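Local coordinates for ABC transporter, solute-binding protein (Staphylococcus aureus, PDB 6LKJ) that binds a phosphorylated hexose in its interlobe cleft, probably as the extracellular solute-binding component of an ABC transporter, at residues G58-T63 with G217-K222; L96-V101 with Y188-R193; T211-D216 with I273-K278. All coordinates share one frame; numbering follows the deposited sequence.

Interaction 1 (G58-T63 with G217-K222). With BGP (6-O-phosphono-beta-D-galactopyranose), chain B.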
loop_
_atom_site.group_PDB
_atom_site.type_symbol
_atom_site.label_atom_id
_atom_site.label_comp_id
_atom_site.label_asym_id
_atom_site.label_seq_id
_atom_site.Cartn_x
_atom_site.Cartn_y
_atom_site.Cartn_z
ATOM N N GLY A 58 -3.013 2.014 -3.223
ATOM C CA GLY A 58 -3.944 1.999 -2.118
ATOM C C GLY A 58 -4.927 0.844 -2.207
ATOM O O GLY A 58 -5.162 0.259 -3.265
ATOM N N VAL A 59 -5.508 0.507 -1.058
ATOM C CA VAL A 59 -6.503 -0.557 -0.997
ATOM C C VAL A 59 -7.838 0.010 -1.466
ATOM O O VAL A 59 -8.765 0.206 -0.671
ATOM C CB VAL A 59 -6.587 -1.167 0.416
ATOM C CG1 VAL A 59 -5.399 -2.090 0.651
ATOM C CG2 VAL A 59 -6.609 -0.077 1.481
ATOM N N LEU A 60 -7.942 0.266 -2.774
ATOM C CA LEU A 60 -9.079 1.008 -3.311
ATOM C C LEU A 60 -10.376 0.218 -3.196
ATOM O O LEU A 60 -11.441 0.799 -2.953
ATOM C CB LEU A 60 -8.814 1.386 -4.767
ATOM C CG LEU A 60 -7.635 2.327 -5.010
ATOM C CD1 LEU A 60 -7.486 2.621 -6.494
ATOM C CD2 LEU A 60 -7.808 3.610 -4.212
ATOM N N SER A 61 -10.312 -1.104 -3.368
ATOM C CA SER A 61 -11.520 -1.921 -3.327
ATOM C C SER A 61 -12.235 -1.850 -1.985
ATOM O O SER A 61 -13.395 -2.269 -1.900
ATOM C CB SER A 61 -11.181 -3.378 -3.650
ATOM O OG SER A 61 -10.549 -4.012 -2.552
ATOM N N GLU A 62 -11.588 -1.320 -0.946
ATOM C CA GLU A 62 -12.168 -1.283 0.384
ATOM C C GLU A 62 -12.224 0.104 1.010
ATOM O O GLU A 62 -12.916 0.270 2.021
ATOM C CB GLU A 62 -11.392 -2.218 1.327
ATOM C CG GLU A 62 -11.525 -3.692 0.983
ATOM C CD GLU A 62 -10.461 -4.547 1.646
ATOM O OE1 GLU A 62 -9.479 -3.980 2.171
ATOM O OE2 GLU A 62 -10.605 -5.788 1.640
ATOM N N THR A 63 -11.530 1.103 0.454
ATOM C CA THR A 63 -11.437 2.404 1.110
ATOM C C THR A 63 -11.842 3.564 0.203
ATOM O O THR A 63 -11.462 4.707 0.472
ATOM C CB THR A 63 -10.023 2.649 1.648
ATOM O OG1 THR A 63 -9.077 2.590 0.572
ATOM C CG2 THR A 63 -9.662 1.613 2.705
ATOM N N GLY A 217 -5.154 -1.464 -5.871
ATOM C CA GLY A 217 -6.109 -1.423 -6.955
ATOM C C GLY A 217 -5.849 -0.271 -7.910
ATOM O O GLY A 217 -5.055 0.634 -7.636
ATOM N N ILE A 218 -6.535 -0.337 -9.051
ATOM C CA ILE A 218 -6.529 0.709 -10.068
ATOM C C ILE A 218 -7.975 1.037 -10.412
ATOM O O ILE A 218 -8.807 0.133 -10.544
ATOM C CB ILE A 218 -5.757 0.281 -11.336
ATOM C CG1 ILE A 218 -4.318 -0.101 -10.994
ATOM C CG2 ILE A 218 -5.765 1.392 -12.377
ATOM C CD1 ILE A 218 -3.520 -0.574 -12.193
ATOM N N ALA A 219 -8.276 2.327 -10.557
ATOM C CA ALA A 219 -9.633 2.765 -10.847
ATOM C C ALA A 219 -9.608 3.924 -11.833
ATOM O O ALA A 219 -8.669 4.723 -11.853
ATOM C CB ALA A 219 -10.373 3.187 -9.570
ATOM N N LEU A 220 -10.657 4.003 -12.652
ATOM C CA LEU A 220 -10.845 5.113 -13.577
ATOM C C LEU A 220 -11.604 6.234 -12.879
ATOM O O LEU A 220 -12.642 5.993 -12.252
ATOM C CB LEU A 220 -11.600 4.661 -14.828
ATOM C CG LEU A 220 -10.949 3.605 -15.726
ATOM C CD1 LEU A 220 -11.825 3.328 -16.943
ATOM C CD2 LEU A 220 -9.558 4.037 -16.158
ATOM N N VAL A 221 -11.089 7.453 -12.994
ATOM C CA VAL A 221 -11.661 8.613 -12.317
ATOM C C VAL A 221 -12.731 9.232 -13.206
ATOM O O VAL A 221 -12.503 9.467 -14.399
ATOM C CB VAL A 221 -10.568 9.640 -11.974
ATOM C CG1 VAL A 221 -11.182 10.900 -11.384
ATOM C CG2 VAL A 221 -9.553 9.033 -11.017
ATOM N N LYS A 222 -13.902 9.495 -12.628
ATOM C CA LYS A 222 -14.977 10.152 -13.364
ATOM C C LYS A 222 -14.649 11.631 -13.526
ATOM O O LYS A 222 -14.626 12.382 -12.545
ATOM C CB LYS A 222 -16.311 9.967 -12.648
ATOM C CG LYS A 222 -17.506 10.457 -13.458
ATOM C CD LYS A 222 -18.787 10.461 -12.638
ATOM C CE LYS A 222 -19.255 9.049 -12.324
ATOM N NZ LYS A 222 -20.404 9.045 -11.375
HETATM C C1 BGP B . 0.782 0.781 1.054
HETATM C C2 BGP B . -0.089 0.411 -0.135
HETATM C C3 BGP B . 0.357 1.124 -1.362
HETATM C C4 BGP B . 0.396 2.612 -1.151
HETATM C C5 BGP B . 1.266 2.970 0.053
HETATM C C6 BGP B . 1.252 4.446 0.285
HETATM O O1 BGP B . 0.320 0.179 2.170
HETATM O O2 BGP B . -0.016 -1.019 -0.356
HETATM O O3 BGP B . -0.553 0.838 -2.443
HETATM O O4 BGP B . -0.948 3.062 -0.920
HETATM O O5 BGP B . 0.801 2.276 1.264
HETATM O O6 BGP B . -0.024 4.855 0.623
HETATM P P BGP B . -0.242 5.703 2.018
HETATM O O1P BGP B . 0.058 4.826 3.205
HETATM O O2P BGP B . -1.680 6.165 2.082
HETATM O O3P BGP B . 0.667 6.901 2.028
#
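G58 and G217 are joined backbone to backbone: G217 N donates to G58 O over 3.1 Å. G58 also reaches the ligand, G58 N giving BGP O3 a nearly straight bond of 2.8 Å. The loop's own bonds set its shape. V59 is the centre of an inverse gamma turn closed by a weak bond from L60 N to G58 O. V59 O, just beyond, is gripped from opposite faces of its plane, by E62 N and by T63 OG1, the latter at 2.7 Å. Apolar packing falls to L60. With CG turned anti to its carbonyl carbon (chi1 -63°), the side chain lies over the bare backbone of G217; L60 CD1 comes within 3.3 Å of G217 O and meets the methyl of A219, 4.3 Å from A219 CB. F55 and V92 also touch L60. Between the two segments one backbone bond and one leucine branch make the join, next to the backbone pairing of G217 with G57 and A219 with F55. D216, next to G217 in the chain, accepts from the hydroxyl to which G58 N donates, so the contact probably helps to keep donor and acceptor in step.

Interaction 2 (L96-V101 with Y188-R193). With BGP (6-O-phosphono-beta-D-galactopyranose), chain B.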
loop_
_atom_site.group_PDB
_atom_site.type_symbol
_atom_site.label_atom_id
_atom_site.label_comp_id
_atom_site.label_asym_id
_atom_site.label_seq_id
_atom_site.Cartn_x
_atom_site.Cartn_y
_atom_site.Cartn_z
ATOM N N LEU A 96 -1.543 -4.950 -7.519
ATOM C CA LEU A 96 -0.378 -5.534 -6.871
ATOM C C LEU A 96 -0.770 -6.038 -5.492
ATOM O O LEU A 96 -1.759 -5.595 -4.902
ATOM C CB LEU A 96 0.776 -4.527 -6.736
ATOM C CG LEU A 96 1.637 -4.190 -7.954
ATOM C CD1 LEU A 96 2.701 -3.171 -7.573
ATOM C CD2 LEU A 96 2.278 -5.439 -8.538
ATOM N N LEU A 97 0.025 -6.972 -4.982
ATOM C CA LEU A 97 -0.084 -7.438 -3.607
ATOM C C LEU A 97 1.048 -6.810 -2.804
ATOM O O LEU A 97 2.222 -6.962 -3.159
ATOM C CB LEU A 97 -0.024 -8.963 -3.533
ATOM C CG LEU A 97 -1.047 -9.700 -4.400
ATOM C CD1 LEU A 97 -0.769 -11.194 -4.402
ATOM C CD2 LEU A 97 -2.464 -9.412 -3.919
ATOM N N MET A 98 0.697 -6.100 -1.735
ATOM C CA MET A 98 1.671 -5.347 -0.947
ATOM C C MET A 98 1.557 -5.718 0.524
ATOM O O MET A 98 0.633 -5.255 1.215
ATOM C CB MET A 98 1.479 -3.848 -1.131
ATOM C CG MET A 98 2.587 -3.025 -0.504
ATOM S SD MET A 98 4.089 -3.114 -1.490
ATOM C CE MET A 98 3.612 -2.111 -2.896
ATOM N N PRO A 99 2.470 -6.536 1.043
ATOM C CA PRO A 99 2.462 -6.820 2.483
ATOM C C PRO A 99 2.826 -5.575 3.279
ATOM O O PRO A 99 3.776 -4.864 2.945
ATOM C CB PRO A 99 3.522 -7.920 2.641
ATOM C CG PRO A 99 3.735 -8.466 1.261
ATOM C CD PRO A 99 3.492 -7.320 0.330
ATOM N N THR A 100 2.048 -5.302 4.320
ATOM C CA THR A 100 2.460 -4.331 5.321
ATOM C C THR A 100 3.481 -4.981 6.245
ATOM O O THR A 100 3.415 -6.181 6.522
ATOM C CB THR A 100 1.263 -3.826 6.125
ATOM O OG1 THR A 100 0.613 -4.932 6.762
ATOM C CG2 THR A 100 0.270 -3.120 5.215
ATOM N N VAL A 101 4.450 -4.188 6.703
ATOM C CA VAL A 101 5.594 -4.727 7.426
ATOM C C VAL A 101 5.946 -3.837 8.609
ATOM O O VAL A 101 5.542 -2.674 8.691
ATOM C CB VAL A 101 6.838 -4.881 6.520
ATOM C CG1 VAL A 101 6.577 -5.874 5.390
ATOM C CG2 VAL A 101 7.254 -3.526 5.968
ATOM N N TYR A 188 5.440 -0.526 4.731
ATOM C CA TYR A 188 5.024 -1.554 3.790
ATOM C C TYR A 188 6.236 -2.012 2.993
ATOM O O TYR A 188 7.293 -1.373 2.997
ATOM C CB TYR A 188 3.886 -1.073 2.875
ATOM C CG TYR A 188 4.200 0.119 1.997
ATOM C CD1 TYR A 188 4.150 1.413 2.500
ATOM C CD2 TYR A 188 4.507 -0.050 0.653
ATOM C CE1 TYR A 188 4.419 2.505 1.693
ATOM C CE2 TYR A 188 4.777 1.034 -0.161
ATOM C CZ TYR A 188 4.731 2.308 0.363
ATOM O OH TYR A 188 5.000 3.386 -0.448
ATOM N N GLU A 189 6.064 -3.138 2.298
ATOM C CA GLU A 189 7.202 -3.900 1.789
ATOM C C GLU A 189 8.048 -3.081 0.819
ATOM O O GLU A 189 9.273 -2.997 0.969
ATOM C CB GLU A 189 6.700 -5.181 1.123
ATOM C CG GLU A 189 7.775 -6.219 0.880
ATOM C CD GLU A 189 7.200 -7.533 0.398
ATOM O OE1 GLU A 189 6.683 -7.571 -0.737
ATOM O OE2 GLU A 189 7.264 -8.524 1.154
ATOM N N GLN A 190 7.411 -2.468 -0.183
ATOM C CA GLN A 190 8.166 -1.769 -1.219
ATOM C C GLN A 190 8.906 -0.561 -0.654
ATOM O O GLN A 190 10.046 -0.283 -1.043
ATOM C CB GLN A 190 7.233 -1.348 -2.354
ATOM C CG GLN A 190 7.102 -2.389 -3.461
ATOM C CD GLN A 190 8.443 -2.870 -3.979
ATOM O OE1 GLN A 190 9.264 -2.077 -4.436
ATOM N NE2 GLN A 190 8.669 -4.179 -3.912
ATOM N N ASP A 191 8.275 0.168 0.269
ATOM C CA ASP A 191 8.928 1.324 0.877
ATOM C C ASP A 191 10.117 0.893 1.730
ATOM O O ASP A 191 11.170 1.544 1.721
ATOM C CB ASP A 191 7.909 2.107 1.707
ATOM C CG ASP A 191 8.097 3.610 1.608
ATOM O OD1 ASP A 191 8.706 4.077 0.624
ATOM O OD2 ASP A 191 7.593 4.329 2.495
ATOM N N ALA A 192 9.971 -0.215 2.460
ATOM C CA ALA A 192 11.085 -0.756 3.231
ATOM C C ALA A 192 12.223 -1.202 2.323
ATOM O O ALA A 192 13.399 -0.980 2.634
ATOM C CB ALA A 192 10.605 -1.928 4.086
ATOM N N ARG A 193 11.890 -1.836 1.196
ATOM C CA ARG A 193 12.918 -2.323 0.285
ATOM C C ARG A 193 13.689 -1.178 -0.361
ATOM O O ARG A 193 14.887 -1.318 -0.633
ATOM C CB ARG A 193 12.286 -3.212 -0.786
ATOM C CG ARG A 193 13.287 -3.861 -1.719
ATOM C CD ARG A 193 12.589 -4.483 -2.911
ATOM N NE ARG A 193 13.535 -4.944 -3.924
ATOM C CZ ARG A 193 13.989 -4.190 -4.920
ATOM N NH1 ARG A 193 13.587 -2.932 -5.039
ATOM N NH2 ARG A 193 14.848 -4.692 -5.797
HETATM C C1 BGP B . 0.782 0.781 1.054
HETATM C C2 BGP B . -0.089 0.411 -0.135
HETATM C C3 BGP B . 0.357 1.124 -1.362
HETATM C C4 BGP B . 0.396 2.612 -1.151
HETATM C C5 BGP B . 1.266 2.970 0.053
HETATM C C6 BGP B . 1.252 4.446 0.285
HETATM O O1 BGP B . 0.320 0.179 2.170
HETATM O O2 BGP B . -0.016 -1.019 -0.356
HETATM O O3 BGP B . -0.553 0.838 -2.443
HETATM O O4 BGP B . -0.948 3.062 -0.920
HETATM O O5 BGP B . 0.801 2.276 1.264
HETATM O O6 BGP B . -0.024 4.855 0.623
HETATM P P BGP B . -0.242 5.703 2.018
HETATM O O1P BGP B . 0.058 4.826 3.205
HETATM O O2P BGP B . -1.680 6.165 2.082
HETATM O O3P BGP B . 0.667 6.901 2.028
#
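Strand 93-105 meets the junction where strand 184-188 turns into helix 189-197, with T100 and Y188 as an antiparallel non-hydrogen-bonded pair and Y188 as the helix N-cap residue. E189 N, in the first turn, donates to P99 O over 2.9 Å. M98 bends at chi2 and chi3, which lays its end against Q190: its CG lies 3.7 Å from Y188 CD2, its SD sits at the edge of the Y188 ring as a Met-aromatic contact and takes a weak bond from Q190 N, and its CE rests 3.5 Å from Q190 CG. M98 CG also lies 3.3 Å from BGP O2. Beside it the E189 carboxylate lies against the proline, with E189 OE1 3.4 Å from P99 CD; its charge is met by K253, and Y206 bonds OE2. V101 CG2 packs 3.5 Å from Y188 C and 4.2 Å from A192 CB. With CG between the backbone N and carbonyl carbon (chi1 61°), the Y188 ring is turned toward the sugar, BGP C5 3.5 Å from Y188 CZ, while D191 CB covers its other face. The C1, O5 and C5 side of the pyranose rests on the tyrosine, the rings somewhat tilted: a partial form of the aromatic platform familiar from sugar-binding sites.

Interaction 3 (T211-D216 with I273-K278). With BGP (6-O-phosphono-beta-D-galactopyranose), chain B.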
loop_
_atom_site.group_PDB
_atom_site.type_symbol
_atom_site.label_atom_id
_atom_site.label_comp_id
_atom_site.label_asym_id
_atom_site.label_seq_id
_atom_site.Cartn_x
_atom_site.Cartn_y
_atom_site.Cartn_z
ATOM N N THR A 211 0.198 -10.864 9.416
ATOM C CA THR A 211 0.616 -9.795 8.518
ATOM C C THR A 211 -0.536 -9.442 7.584
ATOM O O THR A 211 -1.068 -10.315 6.890
ATOM C CB THR A 211 1.843 -10.217 7.711
ATOM O OG1 THR A 211 2.924 -10.527 8.602
ATOM C CG2 THR A 211 2.265 -9.108 6.761
ATOM N N MET A 212 -0.914 -8.165 7.564
ATOM C CA MET A 212 -1.954 -7.712 6.652
ATOM C C MET A 212 -1.401 -7.616 5.235
ATOM O O MET A 212 -0.329 -7.047 5.013
ATOM C CB MET A 212 -2.500 -6.357 7.099
ATOM C CG MET A 212 -3.489 -5.739 6.123
ATOM S SD MET A 212 -5.080 -6.588 6.140
ATOM C CE MET A 212 -5.512 -6.408 7.868
ATOM N N LEU A 213 -2.133 -8.176 4.276
ATOM C CA LEU A 213 -1.755 -8.137 2.869
ATOM C C LEU A 213 -2.661 -7.155 2.140
ATOM O O LEU A 213 -3.876 -7.368 2.059
ATOM C CB LEU A 213 -1.846 -9.525 2.232
ATOM C CG LEU A 213 -1.457 -9.582 0.753
ATOM C CD1 LEU A 213 0.001 -9.193 0.564
ATOM C CD2 LEU A 213 -1.727 -10.962 0.169
ATOM N N ASN A 214 -2.070 -6.084 1.615
ATOM C CA ASN A 214 -2.822 -5.105 0.844
ATOM C C ASN A 214 -3.017 -5.601 -0.581
ATOM O O ASN A 214 -2.065 -6.050 -1.227
ATOM C CB ASN A 214 -2.096 -3.759 0.818
ATOM C CG ASN A 214 -1.952 -3.140 2.189
ATOM O OD1 ASN A 214 -2.553 -3.597 3.162
ATOM N ND2 ASN A 214 -1.153 -2.082 2.272
ATOM N N VAL A 215 -4.247 -5.517 -1.071
ATOM C CA VAL A 215 -4.546 -5.720 -2.483
ATOM C C VAL A 215 -4.684 -4.331 -3.093
ATOM O O VAL A 215 -5.747 -3.707 -3.017
ATOM C CB VAL A 215 -5.804 -6.567 -2.693
ATOM C CG1 VAL A 215 -6.022 -6.825 -4.179
ATOM C CG2 VAL A 215 -5.691 -7.881 -1.936
ATOM N N ASP A 216 -3.599 -3.833 -3.679
ATOM C CA ASP A 216 -3.621 -2.526 -4.318
ATOM C C ASP A 216 -4.460 -2.571 -5.591
ATOM O O ASP A 216 -4.484 -3.573 -6.310
ATOM C CB ASP A 216 -2.199 -2.068 -4.641
ATOM C CG ASP A 216 -1.347 -1.884 -3.399
ATOM O OD1 ASP A 216 -1.853 -2.103 -2.275
ATOM O OD2 ASP A 216 -0.162 -1.513 -3.547
ATOM N N ILE A 273 4.898 -15.954 4.713
ATOM C CA ILE A 273 4.467 -14.782 5.470
ATOM C C ILE A 273 3.231 -15.166 6.272
ATOM O O ILE A 273 2.265 -15.674 5.692
ATOM C CB ILE A 273 4.164 -13.585 4.547
ATOM C CG1 ILE A 273 5.438 -13.122 3.837
ATOM C CG2 ILE A 273 3.547 -12.444 5.339
ATOM C CD1 ILE A 273 5.192 -12.123 2.725
ATOM N N PRO A 274 3.217 -14.955 7.587
ATOM C CA PRO A 274 2.009 -15.257 8.365
ATOM C C PRO A 274 0.889 -14.272 8.072
ATOM O O PRO A 274 0.659 -13.329 8.836
ATOM C CB PRO A 274 2.491 -15.154 9.817
ATOM C CG PRO A 274 3.655 -14.224 9.759
ATOM C CD PRO A 274 4.315 -14.448 8.428
ATOM N N LEU A 275 0.188 -14.482 6.962
ATOM C CA LEU A 275 -0.881 -13.579 6.567
ATOM C C LEU A 275 -2.080 -13.720 7.495
ATOM O O LEU A 275 -2.395 -14.815 7.968
ATOM C CB LEU A 275 -1.304 -13.860 5.125
ATOM C CG LEU A 275 -0.220 -13.733 4.055
ATOM C CD1 LEU A 275 -0.693 -14.337 2.742
ATOM C CD2 LEU A 275 0.169 -12.273 3.869
ATOM N N ILE A 276 -2.749 -12.601 7.761
ATOM C CA ILE A 276 -4.023 -12.632 8.473
ATOM C C ILE A 276 -5.049 -13.278 7.553
ATOM O O ILE A 276 -5.260 -12.791 6.432
ATOM C CB ILE A 276 -4.482 -11.227 8.892
ATOM C CG1 ILE A 276 -3.440 -10.552 9.781
ATOM C CG2 ILE A 276 -5.829 -11.306 9.592
ATOM C CD1 ILE A 276 -3.612 -9.061 9.867
ATOM N N PRO A 277 -5.697 -14.368 7.960
ATOM C CA PRO A 277 -6.730 -14.959 7.104
ATOM C C PRO A 277 -7.935 -14.039 6.954
ATOM O O PRO A 277 -8.263 -13.251 7.845
ATOM C CB PRO A 277 -7.095 -16.261 7.828
ATOM C CG PRO A 277 -6.630 -16.066 9.245
ATOM C CD PRO A 277 -5.421 -15.186 9.155
ATOM N N LYS A 278 -8.581 -14.139 5.789
ATOM C CA LYS A 278 -9.764 -13.337 5.510
ATOM C C LYS A 278 -10.826 -13.532 6.593
ATOM O O LYS A 278 -11.511 -12.576 6.969
ATOM C CB LYS A 278 -10.309 -13.692 4.112
ATOM C CG LYS A 278 -9.359 -13.441 2.889
ATOM C CD LYS A 278 -8.099 -14.331 2.832
ATOM C CE LYS A 278 -8.368 -15.783 3.167
ATOM N NZ LYS A 278 -7.097 -16.492 3.461
HETATM C C1 BGP B . 0.782 0.781 1.054
HETATM C C2 BGP B . -0.089 0.411 -0.135
HETATM C C3 BGP B . 0.357 1.124 -1.362
HETATM C C4 BGP B . 0.396 2.612 -1.151
HETATM C C5 BGP B . 1.266 2.970 0.053
HETATM C C6 BGP B . 1.252 4.446 0.285
HETATM O O1 BGP B . 0.320 0.179 2.170
HETATM O O2 BGP B . -0.016 -1.019 -0.356
HETATM O O3 BGP B . -0.553 0.838 -2.443
HETATM O O4 BGP B . -0.948 3.062 -0.920
HETATM O O5 BGP B . 0.801 2.276 1.264
HETATM O O6 BGP B . -0.024 4.855 0.623
HETATM P P BGP B . -0.242 5.703 2.018
HETATM O O1P BGP B . 0.058 4.826 3.205
HETATM O O2P BGP B . -1.680 6.165 2.082
HETATM O O3P BGP B . 0.667 6.901 2.028
HETATM O O HOH W 1 -4.272 -10.022 4.991
#
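T211 sits opposite L275 in a single backbone bridge, its N and O both turned to the loop and bonded to the residues either side of L275. T211 N donates to P274 O over 2.6 Å, and T211 O receives I276 N at 3.0 Å, with L275 CA-H directed at the same oxygen. P274 is the centre of an inverse gamma turn, consistent with its carbonyl facing T211. The T211 side chain crosses I273 at about a right angle, T211 CB 3.7 Å from I273 CG2. M212 follows, bent at chi2 and chi3, which folds its end back so that M212 CE touches I276 CD1 at 3.8 Å; A146 and S149 of helix 138-151 also touch I276. L213 reaches the loop twice: L213 CB packs 3.8 Å from L275 CD2, while its N is linked through a water to I276 O. From here the strand leaves the loop and enters the pocket. N214 ND2 gives sugar O2 a nearly straight bond of 3.1 Å and lies close to BGP O1, and Q142 NE2 holds the amide oxygen, which fixes which way the amide is flipped. D216 takes two adjacent hydroxyls on one carboxylate: sugar O2 donates to D216 OD1 at 2.9 Å and sugar O3 to D216 OD2 at 2.6 Å, the latter oxygen also bonded to Y9 OH. Such a bidentate carboxylate-diol pairing, flanked by an amide donor, is typical of carbohydrate sites in periplasmic-type binding proteins; here the strand that carries it is tied just before its start to a loop near the C-terminus.

All three contacts include a segment that touches BGP, and strand 213-221 runs through two of them. Interaction 3 lies at the approach to it and interaction 1 holds the part beyond D216; the two touch where V59 CG1 packs 3.7 Å from N214 CB. Strand 93-105 of interaction 2 runs beside it, with probable backbone hydrogen bonds of 2.8 Å from M98 N to N214 O and from D216 N to L96 O. Interactions 1 and 2 do not touch, their nearest atoms lying about 5 Å apart, and are related through the sheet and the ligand. Around the sugar, G58, N214 and D216 give part of the polar grip, shared with T36, T138, T139 and T170, and interaction 2 gives the Y188 face and M98.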